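Local coordinates for protein 5-carboxyvanillate decarboxylase (Sphingomonas paucimobilis, PDB 4L6D) that probably removes a carboxyl group from 5-carboxyvanillate, as a manganese-binding member of the amidohydrolase family, at residues 10-15 and 74-79; 147-152 and 178-183; 288-293 and 325-330; 62-67 and 301-306; 238-243 and 258-263. One frame throughout, in Å; residues are numbered along the deposited sequence.

Interaction 1 (10-15 and 74-79). With VNL (4-hydroxy-3-methoxybenzoate), chain J.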
# COMPACT_ATOMS: atom_id res chain seq x y z
N ALA A 10 -8.87 -6.02 -20.53
CA ALA A 10 -7.65 -6.21 -21.30
C ALA A 10 -7.89 -6.88 -22.65
O ALA A 10 -8.76 -7.75 -22.78
CB ALA A 10 -6.65 -7.03 -20.49
N VAL A 11 -7.08 -6.49 -23.63
CA VAL A 11 -7.11 -7.07 -24.96
C VAL A 11 -5.67 -7.10 -25.48
O VAL A 11 -4.81 -6.42 -24.94
CB VAL A 11 -8.03 -6.23 -25.90
CG1 VAL A 11 -7.41 -4.84 -26.18
CG2 VAL A 11 -8.33 -6.96 -27.20
N THR A 12 -5.40 -7.89 -26.51
CA THR A 12 -4.13 -7.77 -27.20
C THR A 12 -4.34 -7.90 -28.69
O THR A 12 -5.44 -8.21 -29.15
CB THR A 12 -3.07 -8.76 -26.69
OG1 THR A 12 -1.79 -8.41 -27.24
CG2 THR A 12 -3.44 -10.20 -27.10
N PHE A 13 -3.27 -7.67 -29.45
CA PHE A 13 -3.32 -7.71 -30.91
C PHE A 13 -2.09 -8.45 -31.39
O PHE A 13 -1.04 -8.41 -30.75
CB PHE A 13 -3.34 -6.29 -31.48
CG PHE A 13 -4.45 -5.43 -30.93
CD1 PHE A 13 -5.75 -5.61 -31.36
CD2 PHE A 13 -4.17 -4.45 -29.99
CE1 PHE A 13 -6.78 -4.83 -30.84
CE2 PHE A 13 -5.19 -3.66 -29.47
CZ PHE A 13 -6.50 -3.85 -29.90
N GLN A 14 -2.21 -9.14 -32.52
CA GLN A 14 -1.13 -10.01 -32.98
C GLN A 14 0.26 -9.37 -33.10
O GLN A 14 1.25 -9.98 -32.70
CB GLN A 14 -1.51 -10.74 -34.28
CG GLN A 14 -0.73 -12.04 -34.51
CD GLN A 14 -0.92 -13.04 -33.38
OE1 GLN A 14 -2.04 -13.22 -32.88
NE2 GLN A 14 0.17 -13.68 -32.96
N PRO A 15 0.36 -8.13 -33.63
CA PRO A 15 1.72 -7.58 -33.69
C PRO A 15 2.38 -7.44 -32.31
O PRO A 15 3.59 -7.61 -32.20
CB PRO A 15 1.52 -6.21 -34.34
CG PRO A 15 0.27 -6.39 -35.18
CD PRO A 15 -0.62 -7.28 -34.33
N LEU A 74 -11.91 -1.32 -23.57
CA LEU A 74 -10.74 -2.15 -23.84
C LEU A 74 -9.45 -1.37 -23.68
O LEU A 74 -9.39 -0.18 -23.98
CB LEU A 74 -10.82 -2.71 -25.26
CG LEU A 74 -12.07 -3.50 -25.63
CD1 LEU A 74 -12.11 -3.78 -27.13
CD2 LEU A 74 -12.13 -4.81 -24.86
N SER A 75 -8.40 -2.07 -23.24
CA SER A 75 -7.06 -1.49 -23.13
C SER A 75 -6.05 -2.56 -23.51
O SER A 75 -6.20 -3.72 -23.12
CB SER A 75 -6.80 -1.01 -21.69
OG SER A 75 -7.27 -1.94 -20.73
N LEU A 76 -5.01 -2.18 -24.24
CA LEU A 76 -3.92 -3.12 -24.49
C LEU A 76 -3.32 -3.56 -23.16
O LEU A 76 -2.94 -2.74 -22.33
CB LEU A 76 -2.86 -2.49 -25.39
CG LEU A 76 -1.62 -3.37 -25.58
CD1 LEU A 76 -1.97 -4.62 -26.38
CD2 LEU A 76 -0.49 -2.60 -26.27
N THR A 77 -3.25 -4.87 -22.98
CA THR A 77 -2.90 -5.47 -21.69
C THR A 77 -1.47 -5.11 -21.28
O THR A 77 -0.61 -4.92 -22.14
CB THR A 77 -3.08 -7.00 -21.76
OG1 THR A 77 -2.94 -7.56 -20.46
CG2 THR A 77 -2.07 -7.64 -22.72
N ALA A 78 -1.25 -4.99 -19.98
CA ALA A 78 0.10 -4.78 -19.47
C ALA A 78 0.99 -5.93 -19.95
O ALA A 78 0.54 -7.07 -20.06
CB ALA A 78 0.08 -4.72 -17.95
N PRO A 79 2.27 -5.65 -20.24
CA PRO A 79 2.99 -4.38 -20.08
C PRO A 79 2.91 -3.43 -21.28
O PRO A 79 3.77 -2.56 -21.43
CB PRO A 79 4.44 -4.85 -19.91
CG PRO A 79 4.52 -6.04 -20.82
CD PRO A 79 3.17 -6.73 -20.70
C1 VNL J . -3.10 -10.28 -14.23
CO1 VNL J . -4.25 -9.72 -13.65
CO2 VNL J . -2.40 -9.62 -15.26
CM1 VNL J . -4.73 -8.48 -14.10
CM2 VNL J . -2.86 -8.39 -15.71
OM VNL J . -2.25 -7.67 -16.71
CZ VNL J . -4.07 -7.80 -15.12
CC VNL J . -2.62 -11.63 -13.75
CV VNL J . -1.05 -8.17 -17.33
O1 VNL J . -3.37 -12.37 -13.06
O2 VNL J . -1.49 -12.02 -14.12
O3 VNL J . -4.64 -6.78 -15.83
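Strands 5-11 and 71-76, the first two of the parallel amidohydrolase barrel, meet at their C-terminal ends, where A10 and V11 run beside S75, L76 and T77. V11 is held through both backbone polar atoms: its N donates to S75 O (3.0 Å), and its O receives T77 N (2.9 Å). CA-H...O contacts run from A10 CA to S75 O and from L76 CA to V11 O. A10 and S75 send their side chains to one face of the sheet, the one near the manganese ion. V11 CG1 sits between the backbone N and the carbonyl carbon (chi1 68°), which sets it 3.5 Å from S75 O. Further along, L76 CD1 meets T12 OG1 at 3.9 Å and F13 CD2 at 4.2 Å. T77 OG1, anti to its backbone N (chi1 -171°), lies 3.7 Å from A10 CB and the same distance from the vanillate methoxy carbon CV, and it is hydrogen-bonded to Y300. A78 O approaches CV to 3.3 Å. The bond to V11 O thus fixes T77 where barrel strand becomes pocket wall, and the methoxy carbon lies among T77 OG1, A78 O and A78 CB, a mixed polar and apolar surround.

Interaction 2 (147-152 and 178-183)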
# COMPACT_ATOMS: atom_id res chain seq x y z
N THR A 147 7.91 3.36 -16.78
CA THR A 147 8.62 3.09 -18.03
C THR A 147 10.11 3.28 -17.78
O THR A 147 10.53 4.29 -17.21
CB THR A 147 8.16 4.02 -19.17
OG1 THR A 147 6.75 3.86 -19.36
CG2 THR A 147 8.89 3.66 -20.48
N ASN A 148 10.90 2.30 -18.21
CA ASN A 148 12.35 2.34 -18.04
C ASN A 148 12.76 2.50 -16.57
O ASN A 148 13.80 3.08 -16.27
CB ASN A 148 12.99 3.41 -18.92
CG ASN A 148 12.75 3.17 -20.40
OD1 ASN A 148 12.64 2.03 -20.84
ND2 ASN A 148 12.67 4.25 -21.17
N ASP A 149 11.92 1.99 -15.69
CA ASP A 149 12.15 2.00 -14.25
C ASP A 149 12.19 3.41 -13.68
O ASP A 149 12.83 3.67 -12.66
CB ASP A 149 13.41 1.20 -13.92
CG ASP A 149 13.31 -0.21 -14.44
OD1 ASP A 149 12.47 -0.96 -13.90
OD2 ASP A 149 14.03 -0.54 -15.42
N LEU A 150 11.48 4.31 -14.36
CA LEU A 150 11.28 5.67 -13.88
C LEU A 150 9.79 5.86 -13.66
O LEU A 150 8.97 5.27 -14.35
CB LEU A 150 11.75 6.68 -14.91
CG LEU A 150 13.22 6.63 -15.28
CD1 LEU A 150 13.49 7.57 -16.44
CD2 LEU A 150 14.07 6.99 -14.09
N TYR A 151 9.46 6.73 -12.70
CA TYR A 151 8.08 7.05 -12.39
C TYR A 151 7.68 8.40 -13.00
O TYR A 151 8.54 9.14 -13.49
CB TYR A 151 7.86 7.00 -10.88
CG TYR A 151 8.06 5.60 -10.36
CD1 TYR A 151 7.14 4.60 -10.66
CD2 TYR A 151 9.17 5.26 -9.60
CE1 TYR A 151 7.32 3.29 -10.22
CE2 TYR A 151 9.37 3.95 -9.15
CZ TYR A 151 8.43 2.98 -9.45
OH TYR A 151 8.62 1.68 -9.00
N TYR A 152 6.39 8.71 -12.96
CA TYR A 152 5.87 9.82 -13.77
C TYR A 152 5.99 11.19 -13.12
O TYR A 152 5.46 12.17 -13.64
CB TYR A 152 4.45 9.53 -14.29
CG TYR A 152 4.48 8.36 -15.25
CD1 TYR A 152 5.43 8.30 -16.27
CD2 TYR A 152 3.61 7.29 -15.10
CE1 TYR A 152 5.49 7.22 -17.13
CE2 TYR A 152 3.65 6.21 -15.96
CZ TYR A 152 4.60 6.18 -16.97
OH TYR A 152 4.67 5.10 -17.82
N PRO A 178 6.42 -4.48 -10.18
CA PRO A 178 7.39 -3.59 -9.53
C PRO A 178 8.65 -3.33 -10.37
O PRO A 178 9.26 -4.27 -10.89
CB PRO A 178 7.75 -4.36 -8.27
CG PRO A 178 6.42 -5.00 -7.89
CD PRO A 178 5.76 -5.37 -9.20
N SER A 179 9.01 -2.06 -10.49
CA SER A 179 10.20 -1.65 -11.24
C SER A 179 11.47 -2.14 -10.57
O SER A 179 11.45 -2.67 -9.45
CB SER A 179 10.28 -0.13 -11.34
OG SER A 179 10.76 0.42 -10.12
N LYS A 180 12.60 -1.92 -11.23
CA LYS A 180 13.88 -2.36 -10.69
C LYS A 180 14.24 -1.63 -9.40
O LYS A 180 15.07 -2.10 -8.63
CB LYS A 180 15.00 -2.22 -11.74
CG LYS A 180 14.90 -3.20 -12.90
CD LYS A 180 16.02 -2.99 -13.91
CE LYS A 180 15.88 -3.99 -15.04
NZ LYS A 180 17.07 -4.00 -15.93
N GLN A 181 13.59 -0.49 -9.16
CA GLN A 181 13.83 0.24 -7.93
C GLN A 181 13.35 -0.54 -6.72
O GLN A 181 13.88 -0.37 -5.62
CB GLN A 181 13.12 1.59 -7.97
CG GLN A 181 13.59 2.48 -9.12
CD GLN A 181 13.25 3.94 -8.90
OE1 GLN A 181 13.35 4.45 -7.78
NE2 GLN A 181 12.86 4.63 -9.96
N ILE A 182 12.34 -1.39 -6.91
CA ILE A 182 11.70 -2.06 -5.78
C ILE A 182 11.52 -3.57 -5.95
O ILE A 182 11.04 -4.24 -5.03
CB ILE A 182 10.31 -1.43 -5.46
CG1 ILE A 182 9.40 -1.45 -6.69
CG2 ILE A 182 10.49 -0.02 -4.94
CD1 ILE A 182 7.92 -1.22 -6.38
N ASP A 183 11.91 -4.13 -7.10
CA ASP A 183 11.53 -5.52 -7.38
C ASP A 183 12.15 -6.61 -6.50
O ASP A 183 11.62 -7.71 -6.44
CB ASP A 183 11.67 -5.87 -8.87
CG ASP A 183 13.11 -5.81 -9.37
OD1 ASP A 183 14.06 -5.86 -8.58
OD2 ASP A 183 13.28 -5.72 -10.60
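The Y151 ring and the Q181 carboxamide lie alongside one another, pointing opposite ways, with planes 54° apart, so NE2 comes obliquely within 3.6 Å of Y151 CE2. The same NE2 donates to D149 O (2.9 Å) along an almost straight bond (168°), with the oxygen in the amide plane. The third flat group, the D149 carboxylate, is met from above its plane by K180 N, 2.8 Å from OD1. The aliphatic part of K180 passes the carboxylate, CD lying 3.5 Å from D149 OD2. At the phenol end, S179 OG donates to Y151 OH (2.7 Å) while accepting Q181 N (3.1 Å), which makes an ST turn. Y151 OH is also hydrogen-bonded to E201, whose carboxylate takes S179 N as well. A phenylalanine in place of Y151 would probably leave S179 OG without its acceptor and remove one partner of E201, loosening the link to helix 197-211. A185 of the second subunit packs on Y151, Q181 and I182. D149, in the type I' turn 147-150, therefore engages the loop after strand 171-174 through backbone and side-chain oxygens, while the S179 hydroxyl donates across the contact and accepts within its turn.

Interaction 3 (288-293 and 325-330)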
# COMPACT_ATOMS: atom_id res chain seq x y z
N GLY A 288 -16.39 10.60 -3.07
CA GLY A 288 -17.60 11.05 -3.74
C GLY A 288 -18.04 10.01 -4.75
O GLY A 288 -17.20 9.35 -5.37
N PRO A 289 -19.36 9.84 -4.93
CA PRO A 289 -19.88 8.83 -5.85
C PRO A 289 -19.50 9.07 -7.32
O PRO A 289 -19.51 8.12 -8.09
CB PRO A 289 -21.39 8.90 -5.64
CG PRO A 289 -21.64 10.31 -5.11
CD PRO A 289 -20.44 10.57 -4.23
N GLU A 290 -19.16 10.30 -7.71
CA GLU A 290 -18.76 10.59 -9.09
C GLU A 290 -17.38 10.04 -9.43
O GLU A 290 -17.02 10.00 -10.60
CB GLU A 290 -18.79 12.09 -9.35
CG GLU A 290 -20.17 12.69 -9.39
CD GLU A 290 -20.11 14.21 -9.32
OE1 GLU A 290 -19.71 14.75 -8.27
OE2 GLU A 290 -20.46 14.86 -10.34
N ASN A 291 -16.61 9.62 -8.43
CA ASN A 291 -15.21 9.24 -8.65
C ASN A 291 -14.93 7.74 -8.61
O ASN A 291 -13.77 7.32 -8.59
CB ASN A 291 -14.30 9.95 -7.65
CG ASN A 291 -13.87 11.33 -8.11
OD1 ASN A 291 -14.10 11.72 -9.25
ND2 ASN A 291 -13.20 12.07 -7.23
N VAL A 292 -15.98 6.93 -8.59
CA VAL A 292 -15.82 5.48 -8.54
C VAL A 292 -16.51 4.82 -9.72
O VAL A 292 -17.70 5.03 -9.95
CB VAL A 292 -16.39 4.89 -7.23
CG1 VAL A 292 -16.08 3.40 -7.15
CG2 VAL A 292 -15.82 5.64 -6.03
N MET A 293 -15.77 3.98 -10.45
CA MET A 293 -16.30 3.26 -11.61
C MET A 293 -16.17 1.76 -11.43
O MET A 293 -15.26 1.28 -10.77
CB MET A 293 -15.53 3.66 -12.86
CG MET A 293 -15.80 5.09 -13.28
SD MET A 293 -14.78 5.62 -14.67
CE MET A 293 -13.20 5.90 -13.89
N GLY A 325 -21.83 2.60 -14.62
CA GLY A 325 -21.57 3.09 -15.97
C GLY A 325 -21.65 4.58 -16.22
O GLY A 325 -21.03 5.06 -17.16
N GLY A 326 -22.41 5.31 -15.41
CA GLY A 326 -22.59 6.73 -15.64
C GLY A 326 -21.30 7.53 -15.56
O GLY A 326 -21.02 8.40 -16.40
N ASN A 327 -20.51 7.25 -14.53
CA ASN A 327 -19.22 7.93 -14.38
C ASN A 327 -18.27 7.60 -15.53
O ASN A 327 -17.61 8.50 -16.07
CB ASN A 327 -18.57 7.55 -13.05
CG ASN A 327 -19.35 8.05 -11.85
OD1 ASN A 327 -20.06 9.06 -11.91
ND2 ASN A 327 -19.22 7.35 -10.73
N ALA A 328 -18.22 6.33 -15.93
CA ALA A 328 -17.42 5.93 -17.08
C ALA A 328 -17.84 6.65 -18.36
O ALA A 328 -17.00 7.08 -19.14
CB ALA A 328 -17.51 4.43 -17.29
N ALA A 329 -19.15 6.78 -18.58
CA ALA A 329 -19.63 7.45 -19.79
C ALA A 329 -19.13 8.89 -19.84
O ALA A 329 -18.75 9.39 -20.90
CB ALA A 329 -21.14 7.39 -19.85
N ARG A 330 -19.12 9.56 -18.69
CA ARG A 330 -18.62 10.92 -18.59
C ARG A 330 -17.10 10.97 -18.79
O ARG A 330 -16.60 11.69 -19.66
CB ARG A 330 -18.97 11.51 -17.23
CG ARG A 330 -18.48 12.93 -17.03
CD ARG A 330 -18.76 13.42 -15.61
NE ARG A 330 -17.83 12.85 -14.63
CZ ARG A 330 -18.15 11.97 -13.69
NH1 ARG A 330 -19.41 11.55 -13.57
NH2 ARG A 330 -17.23 11.51 -12.86
O HOH W 1 -14.83 12.30 -12.01
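Hydrogen bonds from two helix side chains, N327 and R330, to backbone oxygens carry most of this contact. N327 ND2 grips two carbonyls: P289 O at 2.8 Å, on a lone pair in the carbonyl plane, and V292 O at 2.9 Å, where the donor stands above the carbonyl plane. R330 NH2 takes the oxygen between them in sequence, E290 O (2.7 Å), at the edge of its guanidinium. From the same group NH1 donates to N327 OD1 (3.1 Å), so one arginine braces both the turn and the amide that binds it. A water bridges R330 NH2 to N291 OD1, while N291 ND2 is hydrogen-bonded to R264 O. The apolar contacts are made by M293: its CG lies 3.7 Å from N327 CB, and its SD 4.0 Å from A328 CB. The turn leads from helix 277-287 into strand 292-293, the last of the barrel, whose M293 pairs with the backbone of strand 267-270. Helix 317-331 covers its outer side, and A328 also touches I5 and T7 of the first strand.

Interaction 4 (62-67 and 301-306)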
# COMPACT_ATOMS: atom_id res chain seq x y z
N ALA A 62 -20.01 -13.25 -25.79
CA ALA A 62 -20.98 -14.22 -25.28
C ALA A 62 -21.15 -14.07 -23.76
O ALA A 62 -22.26 -14.12 -23.24
CB ALA A 62 -20.57 -15.65 -25.64
N GLU A 63 -20.03 -13.87 -23.07
CA GLU A 63 -20.07 -13.70 -21.62
C GLU A 63 -20.70 -12.36 -21.24
O GLU A 63 -21.43 -12.27 -20.25
CB GLU A 63 -18.66 -13.80 -21.03
CG GLU A 63 -18.17 -15.21 -20.94
CD GLU A 63 -18.72 -15.92 -19.72
OE1 GLU A 63 -18.42 -15.48 -18.59
OE2 GLU A 63 -19.46 -16.91 -19.90
N MET A 64 -20.41 -11.32 -22.01
CA MET A 64 -21.09 -10.05 -21.79
C MET A 64 -22.60 -10.22 -21.93
O MET A 64 -23.37 -9.74 -21.10
CB MET A 64 -20.57 -8.97 -22.75
CG MET A 64 -19.14 -8.54 -22.44
SD MET A 64 -18.37 -7.66 -23.83
CE MET A 64 -19.40 -6.19 -23.90
N ASP A 65 -23.02 -10.93 -22.96
CA ASP A 65 -24.44 -11.12 -23.19
C ASP A 65 -25.12 -11.93 -22.08
O ASP A 65 -26.20 -11.56 -21.62
CB ASP A 65 -24.69 -11.75 -24.57
CG ASP A 65 -24.42 -10.79 -25.71
OD1 ASP A 65 -24.43 -9.57 -25.48
OD2 ASP A 65 -24.20 -11.26 -26.85
N SER A 66 -24.47 -13.00 -21.64
CA SER A 66 -25.08 -13.86 -20.62
C SER A 66 -25.16 -13.17 -19.26
O SER A 66 -26.00 -13.52 -18.44
CB SER A 66 -24.34 -15.20 -20.51
OG SER A 66 -23.06 -15.03 -19.93
N ASN A 67 -24.29 -12.18 -19.03
CA ASN A 67 -24.28 -11.46 -17.76
C ASN A 67 -24.88 -10.06 -17.81
O ASN A 67 -24.90 -9.35 -16.80
CB ASN A 67 -22.86 -11.39 -17.20
CG ASN A 67 -22.34 -12.74 -16.78
OD1 ASN A 67 -22.69 -13.22 -15.70
ND2 ASN A 67 -21.52 -13.36 -17.62
N GLN A 301 -9.93 -11.95 -14.63
CA GLN A 301 -10.99 -12.32 -13.69
C GLN A 301 -12.27 -12.58 -14.47
O GLN A 301 -12.45 -12.04 -15.56
CB GLN A 301 -11.21 -11.23 -12.65
CG GLN A 301 -9.99 -11.02 -11.79
CD GLN A 301 -10.29 -10.39 -10.45
OE1 GLN A 301 -9.41 -9.83 -9.82
NE2 GLN A 301 -11.53 -10.53 -9.98
N PRO A 302 -13.17 -13.40 -13.90
CA PRO A 302 -14.43 -13.72 -14.58
C PRO A 302 -15.50 -12.64 -14.42
O PRO A 302 -15.53 -11.91 -13.43
CB PRO A 302 -14.89 -14.98 -13.85
CG PRO A 302 -14.35 -14.83 -12.48
CD PRO A 302 -12.99 -14.21 -12.69
N MET A 303 -16.38 -12.55 -15.41
CA MET A 303 -17.40 -11.50 -15.42
C MET A 303 -18.51 -11.67 -14.40
O MET A 303 -18.90 -10.69 -13.77
CB MET A 303 -18.00 -11.36 -16.82
CG MET A 303 -16.97 -11.01 -17.86
SD MET A 303 -17.73 -10.40 -19.38
CE MET A 303 -16.55 -10.94 -20.63
N ALA A 304 -19.03 -12.89 -14.23
CA ALA A 304 -20.24 -13.06 -13.40
C ALA A 304 -20.10 -12.53 -11.97
O ALA A 304 -20.97 -11.79 -11.51
CB ALA A 304 -20.75 -14.51 -13.41
N PRO A 305 -19.01 -12.89 -11.26
CA PRO A 305 -18.92 -12.37 -9.89
C PRO A 305 -18.78 -10.85 -9.85
O PRO A 305 -19.29 -10.22 -8.93
CB PRO A 305 -17.66 -13.04 -9.32
CG PRO A 305 -17.34 -14.16 -10.23
CD PRO A 305 -17.97 -13.90 -11.56
N ALA A 306 -18.08 -10.27 -10.82
CA ALA A 306 -17.89 -8.82 -10.83
C ALA A 306 -19.23 -8.12 -11.06
O ALA A 306 -19.53 -7.11 -10.44
CB ALA A 306 -16.87 -8.43 -11.90
O HOH W 2 -18.34 -15.31 -15.68
O HOH W 3 -16.36 -14.40 -17.73
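M303 forms the tight part of this contact, its thioether packed against E63 and M64 of helix 59-67. CE lies 3.6 Å from E63 CB, and SD comes to 3.8 Å from M64 CG, where the two methionine side chains cross. M303 CB points toward helix 59-67, and CG, anti to the carbonyl carbon (chi1 -60°), continues from it. N67 stands beside this packing: OD1 is 3.3 Å from A304 CB, while ND2 turns back to its own helix and donates to E63 O (2.8 Å). An alanine in place of N67 would probably open a gap beside A304 and deprive E63 O of one of its donors. The other side is wet and looser. There the E63 chain bends at chi2 (-80°), and OE1 faces the start of helix 303-311 through two waters. One of them accepts from A304 N (2.9 Å), the other from M303 N (3.0 Å), and both donate to E63 OE1. The carboxylate thus serves N-H groups of the first helical turn indirectly, an arrangement its negative charge would probably favour. Inward, M64 and M303 both rest on H72 of strand 71-76, and M303 also touches Y298. R311, farther along helix 303-311, binds N67 O, so the two helices are joined again beyond the methionine packing.

Interaction 5 (238-243 and 258-263). With VNL (4-hydroxy-3-methoxybenzoate), chain L.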
# COMPACT_ATOMS: atom_id res chain seq x y z
N ARG A 238 -3.48 10.27 6.22
CA ARG A 238 -2.06 10.23 6.56
C ARG A 238 -1.19 10.95 5.53
O ARG A 238 -0.24 11.63 5.90
CB ARG A 238 -1.64 8.77 6.68
CG ARG A 238 -0.19 8.50 7.11
CD ARG A 238 -0.19 7.19 7.86
NE ARG A 238 1.11 6.60 8.18
CZ ARG A 238 1.86 6.94 9.22
NH1 ARG A 238 1.51 7.95 10.01
NH2 ARG A 238 3.00 6.29 9.46
N LEU A 239 -1.52 10.80 4.25
CA LEU A 239 -0.83 11.56 3.21
C LEU A 239 -0.93 13.06 3.50
O LEU A 239 0.06 13.79 3.41
CB LEU A 239 -1.41 11.25 1.83
CG LEU A 239 -1.01 9.89 1.24
CD1 LEU A 239 -1.94 9.54 0.09
CD2 LEU A 239 0.44 9.93 0.76
N ASP A 240 -2.13 13.52 3.87
CA ASP A 240 -2.32 14.93 4.18
C ASP A 240 -1.60 15.29 5.48
O ASP A 240 -0.93 16.33 5.56
CB ASP A 240 -3.80 15.26 4.34
CG ASP A 240 -4.54 15.36 3.03
OD1 ASP A 240 -3.90 15.30 1.97
OD2 ASP A 240 -5.78 15.50 3.08
N TYR A 241 -1.76 14.46 6.50
CA TYR A 241 -1.17 14.81 7.79
C TYR A 241 0.35 14.98 7.70
O TYR A 241 0.90 15.94 8.25
CB TYR A 241 -1.51 13.81 8.92
CG TYR A 241 -0.91 14.33 10.21
CD1 TYR A 241 -1.61 15.25 10.99
CD2 TYR A 241 0.40 14.00 10.59
CE1 TYR A 241 -1.04 15.80 12.13
CE2 TYR A 241 0.97 14.55 11.73
CZ TYR A 241 0.24 15.44 12.49
OH TYR A 241 0.80 16.00 13.62
N MET A 242 1.01 14.05 7.01
CA MET A 242 2.47 14.04 6.99
C MET A 242 3.08 14.96 5.94
O MET A 242 4.29 15.09 5.87
CB MET A 242 2.97 12.60 6.82
CG MET A 242 2.79 11.75 8.08
SD MET A 242 3.76 12.45 9.42
CE MET A 242 3.29 11.45 10.85
N HIS A 243 2.24 15.61 5.14
CA HIS A 243 2.77 16.43 4.06
C HIS A 243 3.63 17.60 4.56
O HIS A 243 4.63 17.96 3.94
CB HIS A 243 1.65 16.93 3.17
CG HIS A 243 2.13 17.52 1.88
ND1 HIS A 243 1.73 18.75 1.42
CD2 HIS A 243 3.02 17.05 0.97
CE1 HIS A 243 2.33 19.01 0.27
NE2 HIS A 243 3.12 17.99 -0.02
N LYS A 258 -3.79 20.16 -0.90
CA LYS A 258 -3.36 19.01 -0.10
C LYS A 258 -3.30 17.76 -0.99
O LYS A 258 -4.03 17.67 -1.98
CB LYS A 258 -4.35 18.74 1.04
CG LYS A 258 -4.51 19.88 2.04
CD LYS A 258 -5.55 19.54 3.09
CE LYS A 258 -5.82 20.74 3.99
NZ LYS A 258 -6.95 20.53 4.93
N PRO A 259 -2.45 16.79 -0.63
CA PRO A 259 -2.40 15.53 -1.39
C PRO A 259 -3.78 14.91 -1.69
O PRO A 259 -4.03 14.54 -2.84
CB PRO A 259 -1.54 14.63 -0.49
CG PRO A 259 -0.59 15.60 0.15
CD PRO A 259 -1.41 16.84 0.42
N SER A 260 -4.66 14.84 -0.70
CA SER A 260 -5.97 14.21 -0.90
C SER A 260 -6.83 15.05 -1.83
O SER A 260 -7.72 14.52 -2.51
CB SER A 260 -6.69 13.98 0.43
OG SER A 260 -7.16 15.21 0.97
N GLU A 261 -6.57 16.35 -1.86
CA GLU A 261 -7.30 17.24 -2.76
C GLU A 261 -6.92 17.03 -4.22
O GLU A 261 -7.78 17.08 -5.09
CB GLU A 261 -7.19 18.71 -2.33
CG GLU A 261 -7.89 18.96 -1.00
CD GLU A 261 -7.54 20.28 -0.34
OE1 GLU A 261 -6.59 20.95 -0.78
OE2 GLU A 261 -8.24 20.66 0.63
N TYR A 262 -5.64 16.79 -4.49
CA TYR A 262 -5.26 16.31 -5.82
C TYR A 262 -5.93 14.99 -6.13
O TYR A 262 -6.38 14.78 -7.26
CB TYR A 262 -3.74 16.15 -5.97
CG TYR A 262 -3.03 17.46 -5.86
CD1 TYR A 262 -3.16 18.42 -6.87
CD2 TYR A 262 -2.29 17.78 -4.74
CE1 TYR A 262 -2.54 19.64 -6.78
CE2 TYR A 262 -1.67 19.01 -4.62
CZ TYR A 262 -1.79 19.94 -5.65
OH TYR A 262 -1.19 21.18 -5.54
N PHE A 263 -5.98 14.09 -5.16
CA PHE A 263 -6.54 12.79 -5.47
C PHE A 263 -8.01 12.94 -5.85
O PHE A 263 -8.46 12.35 -6.83
CB PHE A 263 -6.35 11.77 -4.33
CG PHE A 263 -6.58 10.36 -4.79
CD1 PHE A 263 -5.59 9.68 -5.47
CD2 PHE A 263 -7.81 9.76 -4.62
CE1 PHE A 263 -5.79 8.40 -5.94
CE2 PHE A 263 -8.03 8.46 -5.09
CZ PHE A 263 -7.01 7.78 -5.75
C1 VNL L . -9.79 12.73 5.39
CO1 VNL L . -8.72 12.56 4.49
CO2 VNL L . -9.98 13.94 6.09
CM1 VNL L . -7.80 13.59 4.27
CM2 VNL L . -9.07 14.99 5.89
OM VNL L . -9.15 16.21 6.52
CZ VNL L . -7.95 14.80 4.96
CC VNL L . -10.76 11.61 5.60
CV VNL L . -10.23 16.50 7.42
O1 VNL L . -11.11 10.88 4.63
O2 VNL L . -11.20 11.45 6.77
O3 VNL L . -7.04 15.83 4.89
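D240 and S260 line a pocket for another bound vanillate, away from the manganese site, where helix 236-249 meets the start of helix 259-266. S260 N donates to D240 OD1 (2.8 Å) on its syn lone pair, with an angle of 159°. S260 OG is modelled 2.5 Å from D240 OD2, but that oxygen also sits too close to the ligand, so its exact place is doubtful. S260 OG is hydrogen-bonded to R264 too, another residue of the pocket. P259 packs between D240, L239 and H243: its CD lies 3.3 Å from D240 OD1, and its CG sits over one face of the H243 imidazole, 4.0 Å from the ring centre, a CH-pi contact. P259 CB meets L239 CB at 4.1 Å. At the N-cap, K258 N donates to E261 OE1. Two carboxylates, one from each helix, therefore take backbone N-H groups at the start of helix 259-266; the ionisation of D240 is left open by its doubtful OD2.

Interactions 1 and 3 both reach the barrel sheet, one at its first two strands and the other at its last, with centres 24 Å apart. Interaction 1 lies closest to the bound manganese: A10 is about 5 Å by side chain from it, against about 13 Å for M303 of interaction 4 and for A328 of interaction 3. Interactions 1 and 4 interleave in the chain, helix 59-67 of interaction 4 leading into strand 71-76 of interaction 1; their centres are 19 Å apart. Interaction 5 serves a separate vanillate site, its centre 34 Å from that of interaction 1, though its nearest atoms come within about 5 Å of interaction 3. Interactions 2, 4 and 5 all touch the second subunit.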